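PDB 5UX5: BIFUNCTIONAL PROTEIN Proline utilization A (PutA) from Corynebacterium freiburgense, which oxidises proline to glutamate in two steps, using an FAD-dependent proline dehydrogenase and an NAD-dependent aldehyde dehydrogenase joined in one polypeptide. Local coordinates for residues Leu156-Asn168 and Arg739-Arg752. Sequence-based numbering, arbitrary orientation.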
ATOM      1  N   LEU A 156     -23.752 -17.324   0.152  1.00 40.05           N
ATOM      2  CA  LEU A 156     -23.825 -16.737  -1.180  1.00 43.05           C
ATOM      3  C   LEU A 156     -22.451 -16.208  -1.594  1.00 47.55           C
ATOM      4  O   LEU A 156     -21.888 -15.327  -0.930  1.00 49.54           O
ATOM      5  CB  LEU A 156     -24.874 -15.630  -1.220  1.00 34.32           C
ATOM      6  CG  LEU A 156     -25.001 -14.968  -2.601  1.00 42.49           C
ATOM      7  CD1 LEU A 156     -25.526 -15.947  -3.640  1.00 37.58           C
ATOM      8  CD2 LEU A 156     -25.893 -13.730  -2.544  1.00 43.69           C
ATOM      9  N   LEU A 157     -21.903 -16.761  -2.670  1.00 44.63           N
ATOM     10  CA  LEU A 157     -20.652 -16.287  -3.245  1.00 38.57           C
ATOM     11  C   LEU A 157     -20.925 -15.399  -4.459  1.00 45.93           C
ATOM     12  O   LEU A 157     -22.047 -15.329  -4.970  1.00 46.72           O
ATOM     13  CB  LEU A 157     -19.766 -17.472  -3.632  1.00 34.71           C
ATOM     14  CG  LEU A 157     -19.486 -18.481  -2.509  1.00 36.29           C
ATOM     15  CD1 LEU A 157     -18.699 -19.696  -3.036  1.00 34.28           C
ATOM     16  CD2 LEU A 157     -18.795 -17.843  -1.310  1.00 30.90           C
ATOM     17  N   GLY A 158     -19.890 -14.721  -4.944  1.00 46.96           N
ATOM     18  CA  GLY A 158     -20.088 -13.963  -6.166  1.00 52.29           C
ATOM     19  C   GLY A 158     -18.976 -12.967  -6.425  1.00 57.81           C
ATOM     20  O   GLY A 158     -17.867 -13.112  -5.921  1.00 57.67           O
ATOM     21  N   GLU A 159     -19.306 -11.982  -7.267  1.00 63.49           N
ATOM     22  CA  GLU A 159     -18.382 -10.932  -7.699  1.00 63.82           C
ATOM     23  C   GLU A 159     -17.760 -10.229  -6.496  1.00 51.06           C
ATOM     24  O   GLU A 159     -18.406 -10.041  -5.462  1.00 57.03           O
ATOM     25  CB  GLU A 159     -19.141  -9.917  -8.582  1.00 71.64           C
ATOM     26  CG  GLU A 159     -18.399  -9.314  -9.793  1.00 77.91           C
ATOM     27  CD  GLU A 159     -19.312  -8.443 -10.680  1.00 92.94           C
ATOM     28  OE1 GLU A 159     -20.336  -7.899 -10.193  1.00 98.43           O
ATOM     29  OE2 GLU A 159     -19.014  -8.301 -11.884  1.00 98.43           O
ATOM     30  N   ALA A 160     -16.504  -9.813  -6.641  1.00 44.29           N
ATOM     31  CA  ALA A 160     -15.823  -9.121  -5.552  1.00 36.03           C
ATOM     32  C   ALA A 160     -16.638  -7.912  -5.121  1.00 36.05           C
ATOM     33  O   ALA A 160     -17.171  -7.177  -5.955  1.00 41.37           O
ATOM     34  CB  ALA A 160     -14.429  -8.667  -5.977  1.00 29.12           C
ATOM     35  N   VAL A 161     -16.763  -7.727  -3.811  1.00 32.64           N
ATOM     36  CA  VAL A 161     -17.592  -6.655  -3.263  1.00 29.82           C
ATOM     37  C   VAL A 161     -16.700  -5.423  -3.125  1.00 32.69           C
ATOM     38  O   VAL A 161     -16.153  -5.131  -2.060  1.00 42.40           O
ATOM     39  CB  VAL A 161     -18.259  -7.049  -1.949  1.00 35.73           C
ATOM     40  CG1 VAL A 161     -19.218  -5.953  -1.510  1.00 40.50           C
ATOM     41  CG2 VAL A 161     -18.987  -8.363  -2.100  1.00 30.21           C
ATOM     42  N   LEU A 162     -16.584  -4.673  -4.227  1.00 33.61           N
ATOM     43  CA  LEU A 162     -15.823  -3.434  -4.287  1.00 32.43           C
ATOM     44  C   LEU A 162     -16.680  -2.180  -4.169  1.00 35.46           C
ATOM     45  O   LEU A 162     -16.138  -1.115  -3.860  1.00 34.83           O
ATOM     46  CB  LEU A 162     -15.014  -3.389  -5.587  1.00 29.43           C
ATOM     47  CG  LEU A 162     -14.105  -4.627  -5.662  1.00 37.64           C
ATOM     48  CD1 LEU A 162     -13.306  -4.732  -6.950  1.00 40.41           C
ATOM     49  CD2 LEU A 162     -13.174  -4.665  -4.482  1.00 34.90           C
ATOM     50  N   GLY A 163     -18.003  -2.275  -4.375  1.00 41.01           N
ATOM     51  CA  GLY A 163     -18.862  -1.109  -4.304  1.00 43.43           C
ATOM     52  C   GLY A 163     -20.183  -1.398  -3.615  1.00 39.43           C
ATOM     53  O   GLY A 163     -20.507  -2.543  -3.306  1.00 37.65           O
ATOM     54  N   ASP A 164     -20.952  -0.334  -3.379  1.00 42.88           N
ATOM     55  CA  ASP A 164     -22.247  -0.521  -2.724  1.00 39.83           C
ATOM     56  C   ASP A 164     -23.232  -1.289  -3.595  1.00 39.22           C
ATOM     57  O   ASP A 164     -24.168  -1.895  -3.070  1.00 42.28           O
ATOM     58  CB  ASP A 164     -22.862   0.819  -2.324  1.00 42.20           C
ATOM     59  CG  ASP A 164     -22.205   1.431  -1.088  1.00 56.30           C
ATOM     60  OD1 ASP A 164     -21.739   0.680  -0.173  1.00 53.22           O
ATOM     61  OD2 ASP A 164     -22.169   2.687  -1.052  1.00 62.41           O
ATOM     62  N   GLY A 165     -23.061  -1.256  -4.914  1.00 47.49           N
ATOM     63  CA  GLY A 165     -23.932  -1.973  -5.832  1.00 37.00           C
ATOM     64  C   GLY A 165     -23.886  -3.464  -5.585  1.00 45.31           C
ATOM     65  O   GLY A 165     -24.917  -4.093  -5.346  1.00 45.85           O
ATOM     66  N   GLU A 166     -22.698  -4.057  -5.677  1.00 46.98           N
ATOM     67  CA  GLU A 166     -22.584  -5.479  -5.410  1.00 42.84           C
ATOM     68  C   GLU A 166     -22.843  -5.806  -3.951  1.00 42.86           C
ATOM     69  O   GLU A 166     -23.328  -6.897  -3.647  1.00 51.94           O
ATOM     70  CB  GLU A 166     -21.217  -5.981  -5.829  1.00 47.91           C
ATOM     71  CG  GLU A 166     -21.023  -7.471  -5.648  1.00 52.20           C
ATOM     72  CD  GLU A 166     -21.987  -8.336  -6.437  1.00 54.46           C
ATOM     73  OE1 GLU A 166     -22.472  -7.902  -7.526  1.00 42.84           O
ATOM     74  OE2 GLU A 166     -22.193  -9.490  -5.964  1.00 52.65           O
ATOM     75  N   ALA A 167     -22.541  -4.889  -3.034  1.00 40.09           N
ATOM     76  CA  ALA A 167     -22.820  -5.159  -1.626  1.00 35.81           C
ATOM     77  C   ALA A 167     -24.317  -5.305  -1.385  1.00 46.15           C
ATOM     78  O   ALA A 167     -24.758  -6.140  -0.581  1.00 48.70           O
ATOM     79  CB  ALA A 167     -22.249  -4.047  -0.760  1.00 32.73           C
ATOM     80  N   ASN A 168     -25.115  -4.478  -2.055  1.00 39.83           N
ATOM     81  CA  ASN A 168     -26.550  -4.617  -1.943  1.00 39.62           C
ATOM     82  C   ASN A 168     -27.016  -5.941  -2.531  1.00 45.66           C
ATOM     83  O   ASN A 168     -28.019  -6.517  -2.075  1.00 41.82           O
ATOM     84  CB  ASN A 168     -27.235  -3.448  -2.640  1.00 38.09           C
ATOM     85  CG  ASN A 168     -28.729  -3.563  -2.590  1.00 45.12           C
ATOM     86  OD1 ASN A 168     -29.386  -3.839  -3.602  1.00 45.81           O
ATOM     87  ND2 ASN A 168     -29.278  -3.422  -1.399  1.00 47.87           N
ATOM     88  N   ARG A 739     -15.511  -7.897 -16.518  1.00 47.71           N
ATOM     89  CA  ARG A 739     -16.206  -7.239 -15.419  1.00 55.36           C
ATOM     90  C   ARG A 739     -15.531  -5.943 -14.968  1.00 54.26           C
ATOM     91  O   ARG A 739     -16.130  -5.210 -14.170  1.00 53.04           O
ATOM     92  CB  ARG A 739     -16.333  -8.217 -14.252  1.00 62.44           C
ATOM     93  CG  ARG A 739     -16.637  -9.644 -14.705  1.00 69.01           C
ATOM     94  CD  ARG A 739     -17.049 -10.525 -13.531  1.00 68.56           C
ATOM     95  NE  ARG A 739     -16.229 -10.276 -12.348  1.00 63.95           N
ATOM     96  CZ  ARG A 739     -15.005 -10.766 -12.184  1.00 59.11           C
ATOM     97  NH1 ARG A 739     -14.460 -11.523 -13.124  1.00 64.83           N
ATOM     98  NH2 ARG A 739     -14.326 -10.511 -11.084  1.00 50.14           N
ATOM     99  N   PHE A 740     -14.342  -5.628 -15.504  1.00 45.20           N
ATOM    100  CA  PHE A 740     -13.533  -4.518 -15.010  1.00 39.16           C
ATOM    101  C   PHE A 740     -14.323  -3.219 -14.916  1.00 39.72           C
ATOM    102  O   PHE A 740     -14.381  -2.587 -13.860  1.00 37.63           O
ATOM    103  CB  PHE A 740     -12.300  -4.306 -15.907  1.00 42.58           C
ATOM    104  CG  PHE A 740     -11.442  -3.146 -15.469  1.00 37.97           C
ATOM    105  CD1 PHE A 740     -10.448  -3.329 -14.507  1.00 39.15           C
ATOM    106  CD2 PHE A 740     -11.645  -1.878 -15.974  1.00 38.49           C
ATOM    107  CE1 PHE A 740      -9.679  -2.276 -14.060  1.00 31.48           C
ATOM    108  CE2 PHE A 740     -10.879  -0.815 -15.526  1.00 43.60           C
ATOM    109  CZ  PHE A 740      -9.890  -1.021 -14.562  1.00 39.35           C
ATOM    110  N   THR A 741     -14.903  -2.781 -16.036  1.00 40.63           N
ATOM    111  CA  THR A 741     -15.484  -1.444 -16.062  1.00 43.97           C
ATOM    112  C   THR A 741     -16.687  -1.340 -15.131  1.00 48.03           C
ATOM    113  O   THR A 741     -16.803  -0.367 -14.371  1.00 50.02           O
ATOM    114  CB  THR A 741     -15.873  -1.056 -17.483  1.00 48.79           C
ATOM    115  OG1 THR A 741     -14.862  -1.507 -18.401  1.00 53.07           O
ATOM    116  CG2 THR A 741     -16.005   0.463 -17.558  1.00 39.45           C
ATOM    117  N   ASP A 742     -17.585  -2.332 -15.163  1.00 41.82           N
ATOM    118  CA  ASP A 742     -18.707  -2.323 -14.230  1.00 38.25           C
ATOM    119  C   ASP A 742     -18.210  -2.189 -12.794  1.00 39.84           C
ATOM    120  O   ASP A 742     -18.701  -1.346 -12.031  1.00 38.90           O
ATOM    121  CB  ASP A 742     -19.537  -3.599 -14.361  1.00 38.91           C
ATOM    122  CG  ASP A 742     -20.470  -3.602 -15.550  1.00 52.57           C
ATOM    123  OD1 ASP A 742     -20.904  -2.522 -16.050  1.00 48.00           O
ATOM    124  OD2 ASP A 742     -20.797  -4.738 -15.959  1.00 51.23           O
ATOM    125  N   GLN A 743     -17.232  -3.023 -12.408  1.00 35.44           N
ATOM    126  CA  GLN A 743     -16.733  -3.010 -11.032  1.00 34.01           C
ATOM    127  C   GLN A 743     -16.053  -1.691 -10.681  1.00 40.95           C
ATOM    128  O   GLN A 743     -16.217  -1.184  -9.561  1.00 35.53           O
ATOM    129  CB  GLN A 743     -15.760  -4.169 -10.803  1.00 33.02           C
ATOM    130  CG  GLN A 743     -16.420  -5.538 -10.823  1.00 39.74           C
ATOM    131  CD  GLN A 743     -16.918  -5.951  -9.455  1.00 44.52           C
ATOM    132  OE1 GLN A 743     -17.907  -5.407  -8.957  1.00 38.33           O
ATOM    133  NE2 GLN A 743     -16.237  -6.914  -8.835  1.00 47.47           N
ATOM    134  N   LEU A 744     -15.251  -1.140 -11.604  1.00 40.34           N
ATOM    135  CA  LEU A 744     -14.632   0.162 -11.371  1.00 33.14           C
ATOM    136  C   LEU A 744     -15.686   1.227 -11.130  1.00 34.02           C
ATOM    137  O   LEU A 744     -15.557   2.048 -10.214  1.00 37.91           O
ATOM    138  CB  LEU A 744     -13.750   0.555 -12.556  1.00 41.70           C
ATOM    139  CG  LEU A 744     -13.247   2.004 -12.545  1.00 33.30           C
ATOM    140  CD1 LEU A 744     -12.346   2.222 -11.343  1.00 31.84           C
ATOM    141  CD2 LEU A 744     -12.544   2.381 -13.844  1.00 33.83           C
ATOM    142  N   ILE A 745     -16.748   1.212 -11.930  1.00 35.45           N
ATOM    143  CA  ILE A 745     -17.834   2.171 -11.737  1.00 36.49           C
ATOM    144  C   ILE A 745     -18.456   2.001 -10.356  1.00 36.01           C
ATOM    145  O   ILE A 745     -18.614   2.972  -9.607  1.00 37.18           O
ATOM    146  CB  ILE A 745     -18.875   2.029 -12.863  1.00 41.69           C
ATOM    147  CG1 ILE A 745     -18.283   2.541 -14.173  1.00 41.73           C
ATOM    148  CG2 ILE A 745     -20.164   2.752 -12.527  1.00 39.38           C
ATOM    149  CD1 ILE A 745     -19.147   2.335 -15.340  1.00 40.62           C
ATOM    150  N   ASP A 746     -18.767   0.753  -9.976  1.00 38.05           N
ATOM    151  CA  ASP A 746     -19.369   0.494  -8.670  1.00 35.27           C
ATOM    152  C   ASP A 746     -18.459   0.971  -7.538  1.00 35.41           C
ATOM    153  O   ASP A 746     -18.903   1.621  -6.583  1.00 34.03           O
ATOM    154  CB  ASP A 746     -19.691  -0.993  -8.543  1.00 35.08           C
ATOM    155  CG  ASP A 746     -20.530  -1.315  -7.306  1.00 46.80           C
ATOM    156  OD1 ASP A 746     -21.138  -0.382  -6.740  1.00 48.55           O
ATOM    157  OD2 ASP A 746     -20.606  -2.504  -6.909  1.00 47.57           O
ATOM    158  N   ALA A 747     -17.172   0.657  -7.631  1.00 35.07           N
ATOM    159  CA  ALA A 747     -16.238   1.073  -6.588  1.00 34.21           C
ATOM    160  C   ALA A 747     -16.121   2.596  -6.503  1.00 40.18           C
ATOM    161  O   ALA A 747     -15.959   3.155  -5.414  1.00 38.47           O
ATOM    162  CB  ALA A 747     -14.880   0.429  -6.843  1.00 31.80           C
ATOM    163  N   THR A 748     -16.149   3.286  -7.645  1.00 41.83           N
ATOM    164  CA  THR A 748     -15.974   4.737  -7.626  1.00 42.06           C
ATOM    165  C   THR A 748     -17.194   5.444  -7.037  1.00 44.15           C
ATOM    166  O   THR A 748     -17.062   6.358  -6.212  1.00 47.50           O
ATOM    167  CB  THR A 748     -15.672   5.227  -9.039  1.00 38.09           C
ATOM    168  OG1 THR A 748     -14.502   4.563  -9.497  1.00 33.00           O
ATOM    169  CG2 THR A 748     -15.399   6.710  -9.051  1.00 34.31           C
ATOM    170  N   ARG A 749     -18.397   5.040  -7.451  1.00 41.36           N
ATOM    171  CA  ARG A 749     -19.599   5.599  -6.843  1.00 36.40           C
ATOM    172  C   ARG A 749     -19.647   5.349  -5.332  1.00 36.33           C
ATOM    173  O   ARG A 749     -20.364   6.059  -4.624  1.00 37.14           O
ATOM    174  CB  ARG A 749     -20.845   5.038  -7.523  1.00 37.63           C
ATOM    175  CG  ARG A 749     -20.942   5.323  -9.018  1.00 45.64           C
ATOM    176  CD  ARG A 749     -22.408   5.197  -9.524  1.00 52.87           C
ATOM    177  NE  ARG A 749     -22.594   5.514 -10.949  1.00 58.23           N
ATOM    178  CZ  ARG A 749     -22.564   6.744 -11.487  1.00 68.30           C
ATOM    179  NH1 ARG A 749     -22.334   7.833 -10.744  1.00 63.18           N
ATOM    180  NH2 ARG A 749     -22.759   6.896 -12.794  1.00 71.30           N
ATOM    181  N   THR A 750     -18.909   4.351  -4.815  1.00 36.23           N
ATOM    182  CA  THR A 750     -18.958   4.022  -3.390  1.00 44.73           C
ATOM    183  C   THR A 750     -18.020   4.868  -2.509  1.00 48.27           C
ATOM    184  O   THR A 750     -18.239   4.942  -1.297  1.00 58.21           O
ATOM    185  CB  THR A 750     -18.678   2.517  -3.202  1.00 43.46           C
ATOM    186  OG1 THR A 750     -19.683   1.765  -3.887  1.00 33.79           O
ATOM    187  CG2 THR A 750     -18.718   2.094  -1.749  1.00 40.25           C
ATOM    188  N   LEU A 751     -17.011   5.530  -3.061  1.00 45.77           N
ATOM    189  CA  LEU A 751     -16.143   6.368  -2.236  1.00 31.89           C
ATOM    190  C   LEU A 751     -16.926   7.432  -1.473  1.00 37.49           C
ATOM    191  O   LEU A 751     -17.768   8.132  -2.041  1.00 42.31           O
ATOM    192  CB  LEU A 751     -15.087   7.040  -3.104  1.00 31.62           C
ATOM    193  CG  LEU A 751     -14.006   6.131  -3.646  1.00 31.84           C
ATOM    194  CD1 LEU A 751     -13.302   6.838  -4.779  1.00 30.69           C
ATOM    195  CD2 LEU A 751     -13.038   5.776  -2.517  1.00 29.31           C
ATOM    196  N   ARG A 752     -16.595   7.592  -0.188  1.00 32.39           N
ATOM    197  CA  ARG A 752     -17.233   8.591   0.670  1.00 42.01           C
ATOM    198  C   ARG A 752     -16.426   9.888   0.570  1.00 47.86           C
ATOM    199  O   ARG A 752     -15.276   9.946   1.022  1.00 45.38           O
ATOM    200  CB  ARG A 752     -17.287   8.139   2.127  1.00 44.21           C
ATOM    201  CG  ARG A 752     -17.976   6.815   2.437  1.00 53.11           C
ATOM    202  CD  ARG A 752     -19.361   6.611   1.844  1.00 58.52           C
ATOM    203  NE  ARG A 752     -19.750   5.207   1.996  1.00 57.96           N
ATOM    204  CZ  ARG A 752     -20.624   4.568   1.219  1.00 57.06           C
ATOM    205  NH1 ARG A 752     -21.226   5.204   0.203  1.00 49.12           N
ATOM    206  NH2 ARG A 752     -20.885   3.280   1.458  1.00 56.75           N
TER
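Asp164 OD2 takes two bonds from the end of the Arg752 guanidinium, from NH2 at 2.9 Å on its syn lone pair and from NH1 at 3.0 Å nearly in line with the C-O bond, the two planes lying 19° apart. Asp164 OD1 forms a salt bridge with Arg212, so the carboxylate bridges two positive groups. With CG anti to the backbone N (chi1 -171°), the Asp746 carboxylate meets the start of helix 164-178: OD1 accepts from Gly165 N (2.8 Å) on its syn lone pair, OD2 from Glu166 N (2.9 Å) on the syn side, out of the carboxylate plane. Thr750 OG1 lies against Asp164 N, a pair modelled too short to measure reliably, and donates to Asp746 O one turn earlier in its own helix. Gly163, lacking a side chain, lets the backbones approach, its CA 4.1 Å from Ala747 CA. Farther along, Gln743 NE2 donates to Ala160 O (3.0 Å) and to Asp707, while the poorly ordered Glu159 carboxylate stacks over the Gln743 amide and forms a long salt bridge from OE2 to Arg739 NE. The axes of 164-168 and 740-750 run 99° apart. A helix N-terminus whose first N-H groups are bound by another helix's side chains thus joins the proline dehydrogenase barrel, at the loop between strand 151-157 and helix 164-178, to the aldehyde dehydrogenase module.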